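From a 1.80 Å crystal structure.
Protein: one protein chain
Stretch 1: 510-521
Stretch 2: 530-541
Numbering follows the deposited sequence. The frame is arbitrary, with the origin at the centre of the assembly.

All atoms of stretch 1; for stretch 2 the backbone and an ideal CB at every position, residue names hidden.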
# COMPACT_ATOMS: atom_id res chain seq x y z
N LEU A 510 -2.89 -27.36 -24.56
CA LEU A 510 -2.34 -28.16 -23.47
C LEU A 510 -0.82 -28.14 -23.54
O LEU A 510 -0.26 -28.34 -24.62
CB LEU A 510 -2.84 -29.60 -23.60
CG LEU A 510 -2.32 -30.67 -22.62
CD1 LEU A 510 -2.98 -30.53 -21.26
CD2 LEU A 510 -2.58 -32.05 -23.19
N LEU A 511 -0.16 -27.92 -22.40
CA LEU A 511 1.29 -28.03 -22.35
C LEU A 511 1.80 -28.90 -21.21
O LEU A 511 1.07 -29.17 -20.25
CB LEU A 511 1.92 -26.64 -22.32
CG LEU A 511 1.87 -25.76 -21.08
CD1 LEU A 511 2.78 -26.26 -19.95
CD2 LEU A 511 2.29 -24.35 -21.48
N ALA A 512 3.05 -29.33 -21.36
CA ALA A 512 3.82 -30.05 -20.35
C ALA A 512 4.99 -29.19 -19.93
O ALA A 512 5.76 -28.70 -20.79
CB ALA A 512 4.30 -31.39 -20.89
N SER A 513 5.09 -28.92 -18.63
CA SER A 513 6.22 -28.20 -18.03
C SER A 513 6.99 -29.21 -17.20
O SER A 513 6.45 -29.77 -16.25
CB SER A 513 5.73 -27.05 -17.16
OG SER A 513 6.83 -26.31 -16.68
N VAL A 514 8.23 -29.48 -17.61
CA VAL A 514 9.04 -30.55 -17.05
C VAL A 514 10.28 -29.95 -16.39
O VAL A 514 10.96 -29.12 -17.01
CB VAL A 514 9.48 -31.55 -18.14
CG1 VAL A 514 10.51 -32.54 -17.61
CG2 VAL A 514 8.26 -32.32 -18.66
N ARG A 515 10.58 -30.40 -15.17
CA ARG A 515 11.87 -30.14 -14.53
C ARG A 515 12.68 -31.43 -14.50
O ARG A 515 12.15 -32.49 -14.18
CB ARG A 515 11.67 -29.56 -13.12
CG ARG A 515 10.92 -28.22 -13.09
CD ARG A 515 11.66 -27.11 -13.83
NE ARG A 515 12.96 -26.81 -13.23
CZ ARG A 515 13.15 -26.08 -12.13
NH1 ARG A 515 12.12 -25.55 -11.47
NH2 ARG A 515 14.39 -25.88 -11.66
N TYR A 516 13.96 -31.35 -14.88
CA TYR A 516 14.75 -32.57 -15.11
C TYR A 516 15.39 -33.16 -13.85
O TYR A 516 15.82 -34.31 -13.87
CB TYR A 516 15.82 -32.35 -16.20
CG TYR A 516 15.20 -32.04 -17.54
CD1 TYR A 516 14.51 -33.03 -18.24
CD2 TYR A 516 15.28 -30.78 -18.10
CE1 TYR A 516 13.89 -32.76 -19.46
CE2 TYR A 516 14.70 -30.51 -19.34
CZ TYR A 516 14.00 -31.50 -20.01
OH TYR A 516 13.41 -31.25 -21.23
N GLY A 517 15.43 -32.39 -12.76
CA GLY A 517 15.95 -32.88 -11.47
C GLY A 517 17.25 -32.22 -11.06
O GLY A 517 17.95 -31.60 -11.87
N LYS A 518 17.59 -32.36 -9.78
CA LYS A 518 18.79 -31.74 -9.23
C LYS A 518 20.03 -32.29 -9.94
O LYS A 518 20.19 -33.50 -10.07
CB LYS A 518 18.90 -31.96 -7.72
CG LYS A 518 19.97 -31.07 -7.10
CD LYS A 518 20.17 -31.33 -5.62
CE LYS A 518 21.33 -30.48 -5.11
NZ LYS A 518 21.64 -30.84 -3.72
N GLY A 519 20.88 -31.39 -10.43
CA GLY A 519 22.07 -31.79 -11.20
C GLY A 519 21.79 -32.34 -12.60
O GLY A 519 22.66 -32.97 -13.18
N VAL A 520 20.59 -32.09 -13.14
CA VAL A 520 20.22 -32.53 -14.50
C VAL A 520 19.95 -31.27 -15.29
O VAL A 520 18.89 -30.66 -15.17
CB VAL A 520 18.99 -33.46 -14.50
CG1 VAL A 520 18.85 -34.14 -15.85
CG2 VAL A 520 19.12 -34.51 -13.40
N VAL A 521 20.93 -30.90 -16.11
CA VAL A 521 20.91 -29.62 -16.81
C VAL A 521 19.83 -29.54 -17.89
O VAL A 521 19.18 -28.51 -18.03
CB VAL A 521 22.32 -29.32 -17.40
CG1 VAL A 521 22.27 -28.21 -18.44
CG2 VAL A 521 23.28 -28.96 -16.27
N UNK A 530 23.63 -37.13 -6.53
CA UNK A 530 23.02 -38.34 -5.97
C UNK A 530 21.47 -38.30 -5.96
O UNK A 530 20.84 -39.34 -5.86
CB UNK A 530 23.53 -38.55 -4.54
N UNK A 531 20.88 -37.10 -6.04
CA UNK A 531 19.42 -36.95 -6.14
C UNK A 531 18.91 -36.76 -7.57
O UNK A 531 17.72 -36.56 -7.76
CB UNK A 531 18.97 -35.76 -5.29
N UNK A 532 19.79 -36.83 -8.57
CA UNK A 532 19.41 -36.60 -9.96
C UNK A 532 18.31 -37.57 -10.40
O UNK A 532 17.24 -37.14 -10.84
CB UNK A 532 20.63 -36.74 -10.87
N UNK A 533 18.56 -38.86 -10.22
CA UNK A 533 17.63 -39.91 -10.64
C UNK A 533 16.21 -39.75 -10.06
O UNK A 533 15.21 -39.94 -10.77
CB UNK A 533 18.19 -41.27 -10.23
N UNK A 534 16.13 -39.42 -8.78
CA UNK A 534 14.86 -39.45 -8.04
C UNK A 534 14.21 -38.06 -7.88
O UNK A 534 13.30 -37.90 -7.07
CB UNK A 534 15.09 -40.06 -6.66
N UNK A 535 14.66 -37.07 -8.66
CA UNK A 535 14.04 -35.74 -8.63
C UNK A 535 13.60 -35.31 -10.04
O UNK A 535 13.78 -36.05 -11.01
CB UNK A 535 15.01 -34.71 -8.04
N UNK A 536 12.98 -34.13 -10.13
CA UNK A 536 12.29 -33.69 -11.34
C UNK A 536 10.77 -33.84 -11.20
O UNK A 536 10.27 -34.42 -10.24
CB UNK A 536 12.79 -34.48 -12.55
N UNK A 537 10.05 -33.30 -12.17
CA UNK A 537 8.58 -33.22 -12.12
C UNK A 537 8.03 -32.95 -13.52
O UNK A 537 8.68 -32.31 -14.34
CB UNK A 537 8.13 -32.13 -11.15
N UNK A 538 6.83 -33.47 -13.79
CA UNK A 538 6.04 -33.09 -14.96
C UNK A 538 4.73 -32.48 -14.50
O UNK A 538 4.01 -33.07 -13.70
CB UNK A 538 5.79 -34.29 -15.87
N UNK A 539 4.44 -31.28 -15.00
CA UNK A 539 3.19 -30.59 -14.76
C UNK A 539 2.44 -30.45 -16.11
O UNK A 539 2.96 -29.86 -17.05
CB UNK A 539 3.44 -29.23 -14.11
N UNK A 540 1.23 -30.99 -16.17
CA UNK A 540 0.38 -30.95 -17.37
C UNK A 540 -0.77 -30.01 -17.11
O UNK A 540 -1.55 -30.23 -16.19
CB UNK A 540 -0.13 -32.34 -17.75
N UNK A 541 -0.89 -28.97 -17.93
CA UNK A 541 -1.93 -27.98 -17.78
C UNK A 541 -2.60 -27.68 -19.12
O UNK A 541 -1.92 -27.32 -20.09
CB UNK A 541 -1.36 -26.70 -17.17

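Position 530 opens the stretch with its CA-to-CB bond directed away and nothing of stretch 1 within 5.5 Å of the ideal CB. Almost any side chain fits; the deposited residue is Lys530, which makes no contact.

At 531 the bond points toward stretch 1, and the ideal CB lies 4.5 Å from Lys518 CB. A medium or large apolar group could cover the aliphatic part of that lysine, though a longer polar one is not excluded. In Leu531, CD1 lies 4.5 Å from Lys518 CD, beside that aliphatic part.

Position 532 offers a sharper clue. The bond runs sideways, yet the ideal CB sits 3.4 Å from Lys518 O, an acceptor, and 3.7 Å from Val520 CG2. A short donor suits best: serine, perhaps threonine. Ser532 answers with a hydrogen bond from its OG to Lys518 O at a very short 2.5 Å, while its CB packs 3.6 Å from Val520 CG2.

Positions 533 and 534 both point away, with no atom of stretch 1 near. They lie in the middle of a type I turn spanning 532 to 535; the deposited residues are Arg533 and Thr534.

At 535 the chain comes back, its bond pointing toward stretch 1. The ideal CB is 3.9 Å from Lys518 N, a donor with no partner within stretch 1, and 4.0 Å from Gly517 CA, so there is little room and a small acceptor is called for. Serine or threonine could serve the amide; alanine could not. Ser535 OG accepts from Lys518 N at 2.9 Å and donates to Leu531 O at 2.6 Å, the first bond joining the two stretches, the second bracing its own loop. The same OG lies 3.3 Å from Gly517 CA, a fit that depends on Gly517 having no side chain.

Position 536 has phi 102° and psi 171°, and an ideal CB there would stand 2.7 Å from Arg515 O, a clash, besides jamming against the preceding carbonyl. Glycine is the clear reading, and Gly536 brings its CA to 3.1 Å from Arg515 O.

From 537 the backbone is an antiparallel strand, and side chains alternate between two faces. Positions 537, 539 and 541 share the face of Arg515, Ser513 and Leu511, and each is a hydrogen-bonded pair with its partner. At 537 the ideal CB is 4.8 Å from Arg515 CB, which dictates no partner; apolar chains of several lengths would suit, and the end of Met537 leaves stretch 1. At 539 the ideal CB lies 3.7 Å from Ser513 O; a beta-branched residue suits a strand here, and Val539 sits with its CB 4.3 Å from Ser513 CB. Position 541, beside Leu511, favours an apolar group, and Val541 supplies it.

Positions 538 and 540 take the other face, with Val514 and Ala512. At 538 the ideal CB is already 4.2 Å from Val514 CG2, so a small residue suffices: Ala538. At 540, small Ala512 leaves room for a larger apolar chain, and Leu540 CD1 reaches Ala512 CB at 4.0 Å.

Stretch 2, residues 530-541: KLSRTSGMAVLV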
# COMPACT_ATOMS: atom_id res chain seq x y z
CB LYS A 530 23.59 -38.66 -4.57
CG LYS A 530 23.17 -37.70 -3.48
CD LYS A 530 24.02 -37.85 -2.21
CE LYS A 530 23.59 -36.82 -1.17
NZ LYS A 530 24.55 -36.72 -0.03
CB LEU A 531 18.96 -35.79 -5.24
CG LEU A 531 19.32 -35.89 -3.75
CD1 LEU A 531 18.75 -34.70 -2.98
CD2 LEU A 531 18.80 -37.20 -3.16
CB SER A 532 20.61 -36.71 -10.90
OG SER A 532 21.47 -35.58 -10.80
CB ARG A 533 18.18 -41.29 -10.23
CG ARG A 533 17.28 -42.48 -10.54
CD ARG A 533 16.97 -42.62 -12.02
NE ARG A 533 16.23 -43.85 -12.30
CZ ARG A 533 15.94 -44.30 -13.53
NH1 ARG A 533 16.31 -43.64 -14.63
NH2 ARG A 533 15.26 -45.44 -13.65
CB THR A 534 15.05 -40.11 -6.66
OG1 THR A 534 16.12 -39.44 -5.96
CG2 THR A 534 15.38 -41.59 -6.80
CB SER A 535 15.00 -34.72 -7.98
OG SER A 535 16.22 -34.63 -8.68
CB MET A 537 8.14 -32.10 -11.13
CG MET A 537 6.63 -31.86 -11.00
SD MET A 537 6.18 -30.45 -9.95
CE MET A 537 6.30 -31.20 -8.33
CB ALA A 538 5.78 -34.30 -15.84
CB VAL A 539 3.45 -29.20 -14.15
CG1 VAL A 539 2.17 -28.38 -14.06
CG2 VAL A 539 4.10 -29.36 -12.78
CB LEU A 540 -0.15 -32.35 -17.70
CG LEU A 540 0.70 -33.22 -18.61
CD1 LEU A 540 2.13 -33.32 -18.11
CD2 LEU A 540 0.09 -34.60 -18.76
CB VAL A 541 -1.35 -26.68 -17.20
CG1 VAL A 541 -2.41 -25.59 -17.16
CG2 VAL A 541 -0.79 -26.96 -15.81
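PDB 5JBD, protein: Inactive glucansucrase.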